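Local structure of 11S globulin subunit beta (Cucurbita maxima, 2E9Q) at the interface of chains A and B. The protein serves as a seed storage protein, a bicupin 11S globulin that holds nutrient reserves for the germinating pumpkin seedling. Coordinates in Å, arbitrary orientation; residue numbers count along the deposited sequence, not the author numbering. Chains: chain A/B, 11S globulin subunit beta.

The interface of chains A and B. Residues chain A 384, 410, 416-417, 429; chain B 80, 179, 209-210, 213.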
loop_
_atom_site.group_PDB
_atom_site.type_symbol
_atom_site.label_atom_id
_atom_site.label_comp_id
_atom_site.label_asym_id
_atom_site.label_seq_id
_atom_site.Cartn_x
_atom_site.Cartn_y
_atom_site.Cartn_z
ATOM N N VAL A 384 19.900 -1.219 -14.277
ATOM C CA VAL A 384 20.858 -2.249 -14.657
ATOM C C VAL A 384 22.204 -2.039 -13.991
ATOM O O VAL A 384 22.682 -0.908 -13.867
ATOM C CB VAL A 384 21.010 -2.294 -16.182
ATOM C CG1 VAL A 384 21.897 -3.448 -16.582
ATOM C CG2 VAL A 384 19.623 -2.440 -16.823
ATOM N N LEU A 410 21.164 -10.327 -17.720
ATOM C CA LEU A 410 21.134 -9.900 -19.110
ATOM C C LEU A 410 21.839 -10.899 -20.007
ATOM O O LEU A 410 21.438 -11.091 -21.156
ATOM C CB LEU A 410 21.759 -8.510 -19.276
ATOM C CG LEU A 410 20.905 -7.312 -18.848
ATOM C CD1 LEU A 410 19.492 -7.487 -19.391
ATOM C CD2 LEU A 410 20.868 -7.202 -17.341
ATOM N N GLN A 416 17.898 -13.024 -20.276
ATOM C CA GLN A 416 16.971 -12.405 -21.202
ATOM C C GLN A 416 17.461 -12.641 -22.622
ATOM O O GLN A 416 16.680 -12.921 -23.524
ATOM C CB GLN A 416 16.883 -10.900 -20.920
ATOM C CG GLN A 416 15.465 -10.384 -20.686
ATOM C CD GLN A 416 14.825 -10.936 -19.418
ATOM O OE1 GLN A 416 13.635 -10.732 -19.178
ATOM N NE2 GLN A 416 15.609 -11.632 -18.601
ATOM N N MET A 417 18.767 -12.537 -22.812
ATOM C CA MET A 417 19.357 -12.721 -24.128
ATOM C C MET A 417 19.088 -14.152 -24.621
ATOM O O MET A 417 18.746 -14.366 -25.786
ATOM C CB MET A 417 20.860 -12.436 -24.081
ATOM C CG MET A 417 21.350 -11.464 -25.158
ATOM S SD MET A 417 20.874 -9.724 -24.920
ATOM C CE MET A 417 19.370 -9.627 -25.881
ATOM N N TYR A 429 19.906 -5.963 -32.859
ATOM C CA TYR A 429 21.250 -5.409 -32.884
ATOM C C TYR A 429 21.876 -5.213 -34.259
ATOM O O TYR A 429 23.075 -4.970 -34.360
ATOM C CB TYR A 429 22.158 -6.281 -32.023
ATOM C CG TYR A 429 21.722 -6.297 -30.581
ATOM C CD1 TYR A 429 21.347 -7.488 -29.954
ATOM C CD2 TYR A 429 21.639 -5.115 -29.856
ATOM C CE1 TYR A 429 20.894 -7.496 -28.640
ATOM C CE2 TYR A 429 21.192 -5.108 -28.547
ATOM C CZ TYR A 429 20.817 -6.300 -27.943
ATOM O OH TYR A 429 20.350 -6.282 -26.654
ATOM N N PHE B 80 11.540 -3.314 -20.720
ATOM C CA PHE B 80 10.743 -3.564 -19.523
ATOM C C PHE B 80 10.532 -2.243 -18.806
ATOM O O PHE B 80 11.342 -1.334 -18.942
ATOM C CB PHE B 80 11.430 -4.575 -18.585
ATOM C CG PHE B 80 12.844 -4.226 -18.213
ATOM C CD1 PHE B 80 13.903 -4.561 -19.049
ATOM C CD2 PHE B 80 13.125 -3.590 -17.005
ATOM C CE1 PHE B 80 15.221 -4.272 -18.692
ATOM C CE2 PHE B 80 14.437 -3.297 -16.643
ATOM C CZ PHE B 80 15.485 -3.640 -17.486
ATOM N N LEU B 179 16.238 -3.023 -24.328
ATOM C CA LEU B 179 17.422 -3.870 -24.448
ATOM C C LEU B 179 18.195 -3.606 -25.741
ATOM O O LEU B 179 19.385 -3.899 -25.823
ATOM C CB LEU B 179 17.041 -5.349 -24.390
ATOM C CG LEU B 179 16.258 -5.878 -23.178
ATOM C CD1 LEU B 179 16.430 -7.387 -23.113
ATOM C CD2 LEU B 179 16.760 -5.256 -21.900
ATOM N N ILE B 209 19.738 0.111 -22.512
ATOM C CA ILE B 209 20.488 -0.139 -21.272
ATOM C C ILE B 209 21.970 -0.457 -21.408
ATOM O O ILE B 209 22.731 -0.263 -20.463
ATOM C CB ILE B 209 19.865 -1.278 -20.453
ATOM C CG1 ILE B 209 19.912 -2.582 -21.266
ATOM C CG2 ILE B 209 18.454 -0.891 -20.038
ATOM C CD1 ILE B 209 19.370 -3.783 -20.542
ATOM N N PHE B 210 22.393 -0.947 -22.567
ATOM C CA PHE B 210 23.803 -1.281 -22.737
ATOM C C PHE B 210 24.668 -0.080 -23.081
ATOM O O PHE B 210 25.845 -0.058 -22.745
ATOM C CB PHE B 210 23.971 -2.370 -23.806
ATOM C CG PHE B 210 23.286 -3.649 -23.459
ATOM C CD1 PHE B 210 22.205 -4.098 -24.201
ATOM C CD2 PHE B 210 23.670 -4.371 -22.329
ATOM C CE1 PHE B 210 21.506 -5.246 -23.824
ATOM C CE2 PHE B 210 22.975 -5.520 -21.943
ATOM C CZ PHE B 210 21.891 -5.953 -22.693
ATOM N N PHE B 213 27.003 1.376 -20.325
ATOM C CA PHE B 213 28.141 0.650 -19.736
ATOM C C PHE B 213 29.431 0.777 -20.553
ATOM O O PHE B 213 29.397 0.938 -21.773
ATOM C CB PHE B 213 27.816 -0.847 -19.588
ATOM C CG PHE B 213 26.847 -1.161 -18.480
ATOM C CD1 PHE B 213 27.223 -1.040 -17.147
ATOM C CD2 PHE B 213 25.549 -1.575 -18.772
ATOM C CE1 PHE B 213 26.328 -1.322 -16.124
ATOM C CE2 PHE B 213 24.644 -1.862 -17.747
ATOM C CZ PHE B 213 25.036 -1.734 -16.427
#
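A:Val384, at the start of strand 384-390, and A:Leu410 close from chain A around B:Ile209 to form the apolar centre of this patch. The two methyls of A:Val384 divide the work. CG2 meets CG2 of B:Ile209 at 3.8 Å, the two side chains crossing at about a right angle, while CG1, anti to the backbone N (chi1 -174°), reaches CE2 of the B:Phe213 ring at 3.4 Å. That ring turns its edge to the valine, with the backbone carbonyl carbon of A:Val384 lying in its plane. B:Ile209 holds CG1 between its backbone N and carbonyl carbon (chi1 62°), and the extended chain beyond it carries CD1 to within 3.9 Å of A:Leu410 CD1. The same CG1 lies over the centre of the B:Phe210 ring, bracing one face, as A:Leu410 slides past that ring in the opposite direction, its CG 4.1 Å from CE2. Farther out, B:Leu179 CD1 packs against the aliphatic CG of A:Gln416 at 4.0 Å. At the polar rim the A:Tyr429 hydroxyl OH donates to the backbone O of B:Leu179 at 2.7 Å, approaching from above the carbonyl plane, 55° out of it. CE of A:Met417 sits at the edge of the tyrosine ring, in its plane. A phenylalanine in place of A:Tyr429 would probably leave this B:Leu179 carbonyl without its cross-chain donor. The patch thus joins neighbouring subunits through an apolar core and a polar tether, contributing to assembly of the globulin oligomer.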